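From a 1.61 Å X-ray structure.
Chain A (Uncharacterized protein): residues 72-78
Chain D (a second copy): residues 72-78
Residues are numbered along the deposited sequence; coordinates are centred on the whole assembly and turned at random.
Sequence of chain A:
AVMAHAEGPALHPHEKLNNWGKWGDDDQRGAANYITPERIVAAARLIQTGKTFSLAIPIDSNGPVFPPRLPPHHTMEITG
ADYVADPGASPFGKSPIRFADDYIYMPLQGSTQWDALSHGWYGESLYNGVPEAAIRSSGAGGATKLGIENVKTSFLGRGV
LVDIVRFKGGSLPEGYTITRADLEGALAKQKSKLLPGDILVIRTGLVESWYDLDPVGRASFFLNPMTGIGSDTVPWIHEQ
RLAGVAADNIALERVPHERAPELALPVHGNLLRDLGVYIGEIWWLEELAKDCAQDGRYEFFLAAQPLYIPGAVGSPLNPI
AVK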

ATOM      1  N   PRO A  72       9.704   2.457  -3.542  1.00  9.72           N
ATOM      2  CA  PRO A  72       8.752   1.450  -4.037  1.00  9.71           C
ATOM      3  C   PRO A  72       8.879   0.118  -3.326  1.00 11.41           C
ATOM      4  O   PRO A  72       9.982  -0.287  -2.978  1.00 11.58           O
ATOM      5  CB  PRO A  72       9.132   1.301  -5.515  1.00  9.27           C
ATOM      6  CG  PRO A  72       9.762   2.617  -5.864  1.00  9.26           C
ATOM      7  CD  PRO A  72      10.471   3.078  -4.638  1.00 11.63           C
ATOM      8  N   HIS A  73       7.766  -0.571  -3.142  1.00 16.18           N
ATOM      9  CA  HIS A  73       7.775  -1.817  -2.390  1.00 15.26           C
ATOM     10  C   HIS A  73       6.962  -2.911  -3.071  1.00 14.06           C
ATOM     11  O   HIS A  73       5.748  -2.822  -3.184  1.00 13.60           O
ATOM     12  CB  HIS A  73       7.244  -1.598  -0.977  1.00 15.24           C
ATOM     13  CG  HIS A  73       7.515  -2.751  -0.075  1.00 14.82           C
ATOM     14  ND1 HIS A  73       6.517  -3.524   0.482  1.00 14.04           N
ATOM     15  CD2 HIS A  73       8.686  -3.291   0.332  1.00 26.70           C
ATOM     16  CE1 HIS A  73       7.067  -4.498   1.187  1.00 14.02           C
ATOM     17  NE2 HIS A  73       8.382  -4.370   1.126  1.00 24.36           N
ATOM     18  N   HIS A  74       7.667  -3.947  -3.500  1.00 13.83           N
ATOM     19  CA  HIS A  74       7.113  -5.090  -4.233  1.00 12.95           C
ATOM     20  C   HIS A  74       6.822  -6.226  -3.258  1.00 12.23           C
ATOM     21  O   HIS A  74       7.675  -6.564  -2.441  1.00 12.71           O
ATOM     22  CB  HIS A  74       8.144  -5.509  -5.298  1.00 13.44           C
ATOM     23  CG  HIS A  74       7.775  -6.710  -6.127  1.00 12.81           C
ATOM     24  ND1 HIS A  74       8.664  -7.732  -6.363  1.00 13.73           N
ATOM     25  CD2 HIS A  74       6.667  -6.999  -6.853  1.00 12.36           C
ATOM     26  CE1 HIS A  74       8.104  -8.628  -7.161  1.00 13.78           C
ATOM     27  NE2 HIS A  74       6.892  -8.208  -7.473  1.00 12.17           N
ATOM     28  N   THR A  75       5.631  -6.814  -3.333  1.00 11.60           N
ATOM     29  CA  THR A  75       5.323  -8.028  -2.571  1.00 11.16           C
ATOM     30  C   THR A  75       4.610  -9.020  -3.476  1.00 10.76           C
ATOM     31  O   THR A  75       3.917  -8.641  -4.404  1.00 10.84           O
ATOM     32  CB  THR A  75       4.441  -7.760  -1.307  1.00 12.59           C
ATOM     33  OG1 THR A  75       3.242  -7.066  -1.665  1.00 12.91           O
ATOM     34  CG2 THR A  75       5.217  -6.951  -0.286  1.00 15.62           C
HETATM   35  N   MSE A  76       4.799 -10.298  -3.194  1.00 10.71           N
HETATM   36  CA  MSE A  76       4.057 -11.346  -3.892  1.00 10.37           C
HETATM   37  C   MSE A  76       2.773 -11.715  -3.139  1.00 11.00           C
HETATM   38  O   MSE A  76       2.720 -11.670  -1.907  1.00 14.25           O
HETATM   39  CB  MSE A  76       4.917 -12.609  -4.059  1.00 11.54           C
HETATM   40  CG  MSE A  76       6.338 -12.414  -4.584  1.00 12.56           C
HETATM   41 SE   MSE A  76       6.473 -11.970  -6.486  1.00 30.67          SE
HETATM   42  CE  MSE A  76       5.719 -13.563  -7.230  1.00 22.68           C
ATOM     43  N   GLU A  77       1.741 -12.091  -3.891  1.00 10.83           N
ATOM     44  CA  GLU A  77       0.512 -12.643  -3.322  1.00 11.46           C
ATOM     45  C   GLU A  77       0.576 -14.177  -3.267  1.00 11.59           C
ATOM     46  O   GLU A  77       0.047 -14.803  -2.347  1.00 12.19           O
ATOM     47  CB  GLU A  77      -0.682 -12.183  -4.158  1.00 12.11           C
ATOM     48  CG  GLU A  77      -2.047 -12.715  -3.748  1.00 13.26           C
ATOM     49  CD  GLU A  77      -2.513 -12.198  -2.420  1.00 17.24           C
ATOM     50  OE1 GLU A  77      -1.906 -11.228  -1.934  1.00 16.90           O
ATOM     51  OE2 GLU A  77      -3.505 -12.744  -1.870  1.00 18.43           O
ATOM     52  N   ILE A  78       1.220 -14.770  -4.272  1.00 11.25           N
ATOM     53  CA  ILE A  78       1.422 -16.219  -4.333  1.00 11.44           C
ATOM     54  C   ILE A  78       2.634 -16.427  -5.228  1.00 10.96           C
ATOM     55  O   ILE A  78       2.850 -15.658  -6.165  1.00 10.83           O
ATOM     56  CB  ILE A  78       0.153 -16.963  -4.839  1.00 14.68           C
ATOM     57  CG1 ILE A  78       0.336 -18.478  -4.767  1.00 14.65           C
ATOM     58  CG2 ILE A  78      -0.204 -16.545  -6.223  1.00 15.96           C
ATOM     59  CD1 ILE A  78      -0.973 -19.210  -4.718  1.00 22.40           C
TER
ATOM     60  N   PRO D  72      -9.299  -4.593   3.265  1.00  8.77           N
ATOM     61  CA  PRO D  72      -7.914  -4.785   3.707  1.00  8.57           C
ATOM     62  C   PRO D  72      -7.192  -5.856   2.918  1.00  8.69           C
ATOM     63  O   PRO D  72      -7.815  -6.824   2.510  1.00 11.87           O
ATOM     64  CB  PRO D  72      -8.067  -5.218   5.168  1.00 11.20           C
ATOM     65  CG  PRO D  72      -9.381  -4.608   5.591  1.00  9.06           C
ATOM     66  CD  PRO D  72     -10.256  -4.647   4.390  1.00 10.39           C
ATOM     67  N   HIS D  73      -5.890  -5.687   2.733  1.00  8.71           N
ATOM     68  CA  HIS D  73      -5.122  -6.604   1.928  1.00  8.88           C
ATOM     69  C   HIS D  73      -3.789  -6.936   2.588  1.00  9.06           C
ATOM     70  O   HIS D  73      -2.930  -6.064   2.763  1.00 11.22           O
ATOM     71  CB  HIS D  73      -4.858  -6.037   0.539  1.00 10.97           C
ATOM     72  CG  HIS D  73      -4.338  -7.067  -0.398  1.00 16.37           C
ATOM     73  ND1 HIS D  73      -3.081  -7.006  -0.961  1.00 16.27           N
ATOM     74  CD2 HIS D  73      -4.895  -8.222  -0.830  1.00 22.64           C
ATOM     75  CE1 HIS D  73      -2.894  -8.080  -1.710  1.00 18.16           C
ATOM     76  NE2 HIS D  73      -3.976  -8.833  -1.646  1.00 19.71           N
ATOM     77  N   HIS D  74      -3.638  -8.219   2.913  1.00 10.33           N
ATOM     78  CA  HIS D  74      -2.476  -8.783   3.603  1.00 12.75           C
ATOM     79  C   HIS D  74      -1.530  -9.414   2.587  1.00 13.61           C
ATOM     80  O   HIS D  74      -1.974 -10.151   1.710  1.00 13.86           O
ATOM     81  CB  HIS D  74      -2.964  -9.821   4.623  1.00 14.18           C
ATOM     82  CG  HIS D  74      -1.886 -10.541   5.382  1.00 14.66           C
ATOM     83  ND1 HIS D  74      -1.869 -11.919   5.502  1.00 13.00           N
ATOM     84  CD2 HIS D  74      -0.855 -10.088   6.136  1.00 12.53           C
ATOM     85  CE1 HIS D  74      -0.855 -12.279   6.273  1.00 13.05           C
ATOM     86  NE2 HIS D  74      -0.228 -11.189   6.677  1.00  9.52           N
ATOM     87  N   THR D  75      -0.237  -9.095   2.661  1.00  9.51           N
ATOM     88  CA  THR D  75       0.760  -9.782   1.836  1.00  9.33           C
ATOM     89  C   THR D  75       1.969 -10.133   2.686  1.00  9.87           C
ATOM     90  O   THR D  75       2.260  -9.479   3.687  1.00 12.44           O
ATOM     91  CB  THR D  75       1.246  -8.967   0.616  1.00 14.13           C
ATOM     92  OG1 THR D  75       1.770  -7.704   1.033  1.00 15.23           O
ATOM     93  CG2 THR D  75       0.124  -8.729  -0.374  1.00 15.71           C
HETATM   94  N   MSE D  76       2.673 -11.178   2.281  1.00 10.56           N
HETATM   95  CA  MSE D  76       3.916 -11.547   2.953  1.00  9.72           C
HETATM   96  C   MSE D  76       5.129 -10.973   2.217  1.00 12.98           C
HETATM   97  O   MSE D  76       5.147 -10.866   0.990  1.00 13.22           O
HETATM   98  CB  MSE D  76       4.063 -13.078   3.044  1.00  9.82           C
HETATM   99  CG  MSE D  76       2.879 -13.861   3.581  1.00 12.25           C
HETATM  100 SE   MSE D  76       2.556 -13.723   5.457  0.56 19.13          SE
HETATM  101  CE  MSE D  76       4.257 -14.339   6.108  1.00 21.29           C
ATOM    102  N   GLU D  77       6.156 -10.604   2.970  1.00 10.25           N
ATOM    103  CA  GLU D  77       7.442 -10.208   2.411  1.00 10.73           C
ATOM    104  C   GLU D  77       8.395 -11.410   2.281  1.00 11.06           C
ATOM    105  O   GLU D  77       9.194 -11.502   1.345  1.00 11.50           O
ATOM    106  CB  GLU D  77       8.068  -9.121   3.300  1.00 13.34           C
ATOM    107  CG  GLU D  77       9.478  -8.704   2.903  1.00 14.86           C
ATOM    108  CD  GLU D  77       9.518  -7.911   1.603  1.00 15.87           C
ATOM    109  OE1 GLU D  77       8.444  -7.458   1.171  1.00 14.97           O
ATOM    110  OE2 GLU D  77      10.607  -7.767   1.018  1.00 17.85           O
ATOM    111  N   ILE D  78       8.309 -12.323   3.240  1.00 10.89           N
ATOM    112  CA  ILE D  78       9.091 -13.563   3.231  1.00 11.21           C
ATOM    113  C   ILE D  78       8.308 -14.563   4.092  1.00 10.90           C
ATOM    114  O   ILE D  78       7.621 -14.167   5.037  1.00 10.53           O
ATOM    115  CB  ILE D  78      10.553 -13.332   3.711  1.00 12.93           C
ATOM    116  CG1 ILE D  78      11.352 -14.633   3.568  1.00 15.17           C
ATOM    117  CG2 ILE D  78      10.590 -12.809   5.103  1.00 16.86           C
ATOM    118  CD1 ILE D  78      12.740 -14.453   3.070  1.00 24.00           C
TER
HETATM  119  O   HOH W   1      10.299  -6.399  -1.301  1.00 20.36           O
HETATM  120  O   HOH W   2       6.373 -11.422  -1.107  1.00 15.65           O
HETATM  121  O   HOH W   3       2.220 -12.970   0.198  1.00 16.24           O
HETATM  122  O   HOH W   4      -4.082 -11.727   0.547  1.00 23.10           O

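Two copies of the same strand, residues 73-76 of chains A and D, cross almost at right angles (88°), their axes 6.2 Å apart at closest approach. The nearest CA atoms pair Thr A75 with Glu D77 (5.8 Å) and Glu A77 with Thr D75 (5.9 Å), a reciprocal pairing; most of the contacts below likewise occur twice, with the chains exchanged. Both chains turn a corner at residue 77. Where the strands cross, water joins the backbones: water 2 accepts from Met A76 N (2.8 Å) and donates to Met D76 O (2.5 Å), while water 3 accepts from Met D76 N (2.8 Å) and donates to Met A76 O (2.5 Å). The two carbonyl oxygens, Met A76 O and Met D76 O, lie 3.9 Å apart; as both are acceptors, they do not bond to each other; each accepts a hydrogen bond from a water.

At the centre, Thr A75 and Thr D75 point toward the opposing stretch, both with chi1 in p, and their hydroxyls form a hydrogen bond, OG1 to OG1, of 3.1 Å. The selenomethionine side chains of Met A76 and Met D76 start sideways and their ends lead off from the partner; the closest atoms of these two residues are the carbonyl oxygens.

Glu A77 and Glu D77 set out sideways, but their t, p side chains bring the carboxylates to the partner strand. Glu D77 OE1 lies 3.1 Å from His A73 NE2 and 3.6 Å from Thr A75 CG2; Glu A77 OE1 lies 3.2 Å from His D73 NE2 and 3.6 Å from Thr D75 CG2. Each histidine ring meets its carboxylate obliquely, and its ND1 is hydrogen-bonded elsewhere in the structure. The other carboxylate oxygens reach backbone through water: water 1 donates to Glu D77 OE2 (2.7 Å) and His A74 O (2.9 Å), water 4 to Glu A77 OE2 (2.7 Å) and His D74 O (2.9 Å).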